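PDB 5EYN: fructokinase from Vibrio cholerae serotype O1, which catalyses the ATP-dependent phosphorylation of fructose, as a member of the PfkB (ribokinase-like) family of carbohydrate kinases. Local coordinates for residues A[110-123]-A[171-183]. Sequence-based numbering, arbitrary orientation.
With CA (calcium ion), chain C; FRU (beta-D-fructofuranose), chain B; BEF (beryllium trifluoride ion), chain D.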
loop_
_atom_site.group_PDB
_atom_site.type_symbol
_atom_site.label_atom_id
_atom_site.label_comp_id
_atom_site.label_asym_id
_atom_site.label_seq_id
_atom_site.Cartn_x
_atom_site.Cartn_y
_atom_site.Cartn_z
ATOM N N GLU A 110 0.099 16.564 7.384
ATOM C CA GLU A 110 -1.066 15.720 7.152
ATOM C C GLU A 110 -1.513 15.754 5.681
ATOM O O GLU A 110 -1.818 14.712 5.084
ATOM C CB GLU A 110 -2.202 16.154 8.069
ATOM C CG GLU A 110 -3.452 15.325 7.921
ATOM C CD GLU A 110 -4.555 15.739 8.869
ATOM O OE1 GLU A 110 -4.434 16.801 9.516
ATOM O OE2 GLU A 110 -5.543 14.996 8.970
ATOM N N ARG A 111 -1.532 16.945 5.089
ATOM C CA ARG A 111 -1.994 17.082 3.716
ATOM C C ARG A 111 -1.086 16.352 2.721
ATOM O O ARG A 111 -1.483 16.101 1.580
ATOM C CB ARG A 111 -2.102 18.564 3.342
ATOM C CG ARG A 111 -3.214 19.301 4.088
ATOM C CD ARG A 111 -3.223 20.786 3.762
ATOM N NE ARG A 111 -4.353 21.473 4.385
ATOM C CZ ARG A 111 -4.357 21.965 5.622
ATOM N NH1 ARG A 111 -5.446 22.572 6.084
ATOM N NH2 ARG A 111 -3.288 21.858 6.401
ATOM N N SER A 112 0.136 16.030 3.137
ATOM C CA SER A 112 1.095 15.376 2.246
ATOM C C SER A 112 0.991 13.854 2.203
ATOM O O SER A 112 1.676 13.216 1.406
ATOM C CB SER A 112 2.540 15.732 2.620
ATOM O OG SER A 112 2.954 14.996 3.770
ATOM N N PHE A 113 0.150 13.269 3.045
ATOM C CA PHE A 113 0.122 11.813 3.171
ATOM C C PHE A 113 -1.169 11.187 2.686
ATOM O O PHE A 113 -2.244 11.698 2.959
ATOM C CB PHE A 113 0.309 11.405 4.634
ATOM C CG PHE A 113 1.572 11.928 5.250
ATOM C CD1 PHE A 113 1.509 12.823 6.295
ATOM C CD2 PHE A 113 2.816 11.516 4.804
ATOM C CE1 PHE A 113 2.665 13.311 6.873
ATOM C CE2 PHE A 113 3.982 12.002 5.385
ATOM C CZ PHE A 113 3.908 12.899 6.419
ATOM N N THR A 114 -1.045 10.078 1.967
ATOM C CA THR A 114 -2.179 9.220 1.668
ATOM C C THR A 114 -1.905 7.849 2.264
ATOM O O THR A 114 -0.907 7.201 1.919
ATOM C CB THR A 114 -2.376 9.049 0.153
ATOM O OG1 THR A 114 -2.565 10.330 -0.464
ATOM C CG2 THR A 114 -3.589 8.167 -0.140
ATOM N N PHE A 115 -2.785 7.407 3.156
ATOM C CA PHE A 115 -2.646 6.118 3.809
ATOM C C PHE A 115 -3.287 5.021 2.987
ATOM O O PHE A 115 -4.501 5.008 2.801
ATOM C CB PHE A 115 -3.255 6.192 5.213
ATOM C CG PHE A 115 -2.434 7.033 6.146
ATOM C CD1 PHE A 115 -1.568 6.446 7.042
ATOM C CD2 PHE A 115 -2.463 8.411 6.054
ATOM C CE1 PHE A 115 -0.763 7.218 7.851
ATOM C CE2 PHE A 115 -1.666 9.180 6.863
ATOM C CZ PHE A 115 -0.810 8.595 7.760
ATOM N N MET A 116 -2.474 4.115 2.459
ATOM C CA MET A 116 -2.998 3.070 1.594
ATOM C C MET A 116 -3.537 1.857 2.336
ATOM O O MET A 116 -4.344 1.109 1.778
ATOM C CB MET A 116 -1.955 2.619 0.577
ATOM C CG MET A 116 -1.487 3.713 -0.350
ATOM S SD MET A 116 -2.795 4.549 -1.241
ATOM C CE MET A 116 -3.413 3.200 -2.256
ATOM N N VAL A 117 -3.097 1.657 3.576
ATOM C CA VAL A 117 -3.489 0.479 4.346
ATOM C C VAL A 117 -4.268 0.934 5.568
ATOM O O VAL A 117 -3.708 1.496 6.515
ATOM C CB VAL A 117 -2.263 -0.366 4.757
ATOM C CG1 VAL A 117 -2.702 -1.617 5.493
ATOM C CG2 VAL A 117 -1.427 -0.739 3.545
ATOM N N LYS A 118 -5.569 0.661 5.541
ATOM C CA LYS A 118 -6.496 1.086 6.575
ATOM C C LYS A 118 -7.510 -0.031 6.777
ATOM O O LYS A 118 -8.279 -0.315 5.886
ATOM C CB LYS A 118 -7.233 2.351 6.130
ATOM C CG LYS A 118 -6.305 3.549 5.934
ATOM C CD LYS A 118 -7.062 4.863 5.825
ATOM C CE LYS A 118 -8.065 4.845 4.704
ATOM N NZ LYS A 118 -8.711 6.175 4.551
ATOM N N PRO A 119 -7.518 -0.672 7.949
ATOM C CA PRO A 119 -6.622 -0.506 9.097
ATOM C C PRO A 119 -5.336 -1.323 8.929
ATOM O O PRO A 119 -5.396 -2.509 8.615
ATOM C CB PRO A 119 -7.471 -1.043 10.258
ATOM C CG PRO A 119 -8.303 -2.112 9.617
ATOM C CD PRO A 119 -8.610 -1.628 8.240
ATOM N N SER A 120 -4.190 -0.704 9.176
ATOM C CA SER A 120 -2.936 -1.434 9.141
ATOM C C SER A 120 -2.710 -2.198 10.450
ATOM O O SER A 120 -3.481 -2.070 11.410
ATOM C CB SER A 120 -1.784 -0.470 8.862
ATOM O OG SER A 120 -1.837 0.641 9.751
ATOM N N ALA A 121 -1.657 -2.998 10.475
ATOM C CA ALA A 121 -1.410 -3.922 11.562
ATOM C C ALA A 121 -1.370 -3.261 12.935
ATOM O O ALA A 121 -1.813 -3.843 13.925
ATOM C CB ALA A 121 -0.094 -4.652 11.311
ATOM N N ASP A 122 -0.801 -2.067 12.995
ATOM C CA ASP A 122 -0.652 -1.345 14.252
ATOM C C ASP A 122 -1.991 -1.038 14.903
ATOM O O ASP A 122 -2.053 -0.872 16.114
ATOM C CB ASP A 122 0.141 -0.045 14.014
ATOM C CG ASP A 122 -0.408 0.752 12.865
ATOM O OD1 ASP A 122 -1.146 1.726 13.106
ATOM O OD2 ASP A 122 -0.120 0.384 11.702
ATOM N N GLN A 123 -3.051 -0.970 14.107
ATOM C CA GLN A 123 -4.385 -0.712 14.635
ATOM C C GLN A 123 -4.939 -1.876 15.453
ATOM O O GLN A 123 -5.961 -1.739 16.137
ATOM C CB GLN A 123 -5.349 -0.352 13.495
ATOM C CG GLN A 123 -4.965 0.929 12.781
ATOM C CD GLN A 123 -5.013 2.118 13.705
ATOM O OE1 GLN A 123 -6.083 2.580 14.056
ATOM N NE2 GLN A 123 -3.849 2.623 14.110
ATOM N N PHE A 171 2.771 13.011 24.449
ATOM C CA PHE A 171 1.776 12.850 23.406
ATOM C C PHE A 171 1.962 13.925 22.348
ATOM O O PHE A 171 2.102 15.108 22.669
ATOM C CB PHE A 171 0.374 12.928 24.034
ATOM C CG PHE A 171 -0.765 12.717 23.066
ATOM C CD1 PHE A 171 -0.824 11.591 22.277
ATOM C CD2 PHE A 171 -1.789 13.642 22.966
ATOM C CE1 PHE A 171 -1.855 11.398 21.394
ATOM C CE2 PHE A 171 -2.834 13.439 22.104
ATOM C CZ PHE A 171 -2.855 12.326 21.304
ATOM N N ASP A 172 2.005 13.495 21.093
ATOM C CA ASP A 172 2.052 14.395 19.944
ATOM C C ASP A 172 0.882 13.979 19.071
ATOM O O ASP A 172 0.936 12.940 18.434
ATOM C CB ASP A 172 3.376 14.219 19.193
ATOM C CG ASP A 172 3.461 15.006 17.910
ATOM O OD1 ASP A 172 2.479 15.651 17.517
ATOM O OD2 ASP A 172 4.536 14.933 17.286
ATOM N N PRO A 173 -0.204 14.759 19.093
ATOM C CA PRO A 173 -1.369 14.330 18.313
ATOM C C PRO A 173 -0.998 13.888 16.888
ATOM O O PRO A 173 -1.426 12.822 16.465
ATOM C CB PRO A 173 -2.280 15.553 18.373
ATOM C CG PRO A 173 -2.015 16.108 19.763
ATOM C CD PRO A 173 -0.522 15.892 19.986
ATOM N N ASN A 174 -0.211 14.661 16.161
ATOM C CA ASN A 174 0.260 14.205 14.864
ATOM C C ASN A 174 -0.926 13.719 14.032
ATOM O O ASN A 174 -1.001 12.570 13.590
ATOM C CB ASN A 174 1.291 13.087 15.036
ATOM C CG ASN A 174 2.552 13.345 14.294
ATOM O OD1 ASN A 174 2.599 14.176 13.380
ATOM N ND2 ASN A 174 3.609 12.676 14.718
ATOM N N LEU A 175 -1.861 14.623 13.826
ATOM C CA LEU A 175 -3.149 14.246 13.289
ATOM C C LEU A 175 -3.101 13.769 11.864
ATOM O O LEU A 175 -2.500 14.410 11.006
ATOM C CB LEU A 175 -4.121 15.411 13.381
ATOM C CG LEU A 175 -4.350 15.961 14.782
ATOM C CD1 LEU A 175 -5.326 17.139 14.715
ATOM C CD2 LEU A 175 -4.837 14.875 15.745
ATOM N N ARG A 176 -3.753 12.639 11.620
ATOM C CA ARG A 176 -3.924 12.070 10.296
ATOM C C ARG A 176 -5.363 11.561 10.221
ATOM O O ARG A 176 -5.647 10.384 10.474
ATOM C CB ARG A 176 -2.926 10.930 10.064
ATOM C CG ARG A 176 -1.457 11.286 10.337
ATOM C CD ARG A 176 -0.846 12.203 9.289
ATOM N NE ARG A 176 0.576 12.308 9.562
ATOM C CZ ARG A 176 1.132 13.205 10.362
ATOM N NH1 ARG A 176 0.430 14.165 10.927
ATOM N NH2 ARG A 176 2.437 13.158 10.574
ATOM N N GLU A 177 -6.280 12.464 9.898
ATOM C CA GLU A 177 -7.708 12.182 10.052
ATOM C C GLU A 177 -8.156 10.977 9.255
ATOM O O GLU A 177 -9.024 10.239 9.708
ATOM C CB GLU A 177 -8.545 13.397 9.627
ATOM C CG GLU A 177 -10.038 13.259 9.876
ATOM C CD GLU A 177 -10.784 14.502 9.444
ATOM O OE1 GLU A 177 -10.799 14.796 8.230
ATOM O OE2 GLU A 177 -11.326 15.199 10.322
ATOM N N GLU A 178 -7.591 10.767 8.066
ATOM C CA GLU A 178 -8.136 9.724 7.199
ATOM C C GLU A 178 -7.953 8.319 7.763
ATOM O O GLU A 178 -8.615 7.382 7.326
ATOM C CB GLU A 178 -7.553 9.784 5.793
ATOM C CG GLU A 178 -6.159 9.160 5.680
ATOM C CD GLU A 178 -5.877 8.668 4.258
ATOM O OE1 GLU A 178 -6.573 7.749 3.729
ATOM O OE2 GLU A 178 -4.972 9.218 3.653
ATOM N N VAL A 179 -7.067 8.169 8.736
ATOM C CA VAL A 179 -6.834 6.864 9.345
ATOM C C VAL A 179 -8.011 6.432 10.247
ATOM O O VAL A 179 -8.185 5.245 10.530
ATOM C CB VAL A 179 -5.496 6.918 10.140
ATOM C CG1 VAL A 179 -5.212 5.637 10.903
ATOM C CG2 VAL A 179 -4.364 7.227 9.193
ATOM N N TRP A 180 -8.804 7.393 10.708
ATOM C CA TRP A 180 -9.924 7.141 11.612
ATOM C C TRP A 180 -11.116 6.623 10.834
ATOM O O TRP A 180 -11.599 7.277 9.920
ATOM C CB TRP A 180 -10.312 8.443 12.330
ATOM C CG TRP A 180 -9.232 8.945 13.211
ATOM C CD1 TRP A 180 -8.003 9.400 12.828
ATOM C CD2 TRP A 180 -9.245 8.994 14.634
ATOM N NE1 TRP A 180 -7.260 9.734 13.931
ATOM C CE2 TRP A 180 -7.993 9.489 15.053
ATOM C CE3 TRP A 180 -10.194 8.665 15.602
ATOM C CZ2 TRP A 180 -7.671 9.672 16.389
ATOM C CZ3 TRP A 180 -9.870 8.856 16.939
ATOM C CH2 TRP A 180 -8.619 9.342 17.316
ATOM N N SER A 181 -11.615 5.445 11.192
ATOM C CA SER A 181 -12.831 4.963 10.561
ATOM C C SER A 181 -14.034 5.815 10.980
ATOM O O SER A 181 -14.996 5.922 10.217
ATOM C CB SER A 181 -13.030 3.470 10.827
ATOM O OG SER A 181 -13.370 3.186 12.160
ATOM N N GLU A 182 -13.946 6.439 12.159
ATOM C CA GLU A 182 -14.967 7.333 12.690
ATOM C C GLU A 182 -14.311 8.680 12.958
ATOM O O GLU A 182 -13.939 8.971 14.090
ATOM C CB GLU A 182 -15.524 6.777 13.998
ATOM C CG GLU A 182 -16.023 5.333 13.928
ATOM C CD GLU A 182 -17.317 5.174 13.158
ATOM O OE1 GLU A 182 -18.029 6.177 12.926
ATOM O OE2 GLU A 182 -17.632 4.024 12.783
ATOM N N PRO A 183 -14.133 9.503 11.913
ATOM C CA PRO A 183 -13.410 10.764 12.120
ATOM C C PRO A 183 -14.083 11.705 13.126
ATOM O O PRO A 183 -13.403 12.551 13.721
ATOM C CB PRO A 183 -13.338 11.372 10.710
ATOM C CG PRO A 183 -14.362 10.663 9.926
ATOM C CD PRO A 183 -14.512 9.302 10.508
HETATM CA CA CA C . 3.703 16.205 13.177
HETATM C C1 FRU B . 2.245 8.600 10.113
HETATM C C2 FRU B . 3.155 9.503 9.292
HETATM C C3 FRU B . 4.254 8.831 8.494
HETATM C C4 FRU B . 5.420 9.759 8.590
HETATM C C5 FRU B . 5.173 10.420 9.900
HETATM C C6 FRU B . 5.658 11.847 9.977
HETATM O O1 FRU B . 2.941 7.993 11.157
HETATM O O2 FRU B . 2.326 10.210 8.421
HETATM O O3 FRU B . 3.768 8.592 7.207
HETATM O O4 FRU B . 6.649 9.116 8.608
HETATM O O5 FRU B . 3.785 10.374 10.180
HETATM O O6 FRU B . 5.378 12.420 11.230
HETATM BE BE BEF D . 5.905 15.772 11.055
HETATM F F1 BEF D . 6.139 15.803 9.532
HETATM F F2 BEF D . 6.818 14.754 11.803
HETATM F F3 BEF D . 4.526 15.243 11.389
HETATM O O HOH W 1 -5.773 12.733 6.848
HETATM O O HOH W 2 -4.514 12.360 2.408
HETATM O O HOH W 3 2.688 17.135 15.286
HETATM O O HOH W 4 5.331 15.450 14.722
HETATM O O HOH W 5 1.536 16.703 12.196
HETATM O O HOH W 6 4.852 18.260 12.592
#
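Val179 sets CG2 over the centre of one face of the Phe115 ring, a CH-pi contact 3.6 Å from the centroid, while Glu178 OE2 lies at the ring's edge, in plane. Phe113 CD1 comes within 3.4 Å of Arg176 NE, ring and guanidinium planes 15° apart. One face of the Phe113 ring carries Ser112 OG, the opposite one O2 of the bound fructose. Glu110 N and Phe113 CE1 lie over one face of the guanidinium, with fructose O2, Phe115 CZ and F3 of the beryllium trifluoride at its edge. The site illustrates how PfkB kinases of the ribokinase fold close a sugar pocket: strand 113-115, at the margin of the small four-stranded lid sheet, rests on the loop that follows strand 168-172 of the central sheet.

Arg176 bridges sugar and beryllium trifluoride, which probably mimics the phosphoryl group in transfer. Its chain bends at chi2 (-72°), so that Arg176 NE donates almost straight to fructose O2 at 3.0 Å, and NH2 reaches both fructose O5 and F3. NH1 binds Leu175 O, helping to fix the group's rotation. Asn174 OD1, weakly bonded to Arg176, ligates calcium at 2.3 Å alongside four waters.

Farther out, the Glu178 carboxylate has partners in both subunits. Glu178 OE2 accepts a hydrogen bond from Phe115 N, 2.9 Å, from above the carboxylate plane; OE1 offers its anti lone pair to Lys118 NZ and forms a salt bridge with Arg97 of the second subunit. Just before the strand, Glu110 extends OE2 to 2.8 Å from Glu177 N, an almost linear bond at 177°.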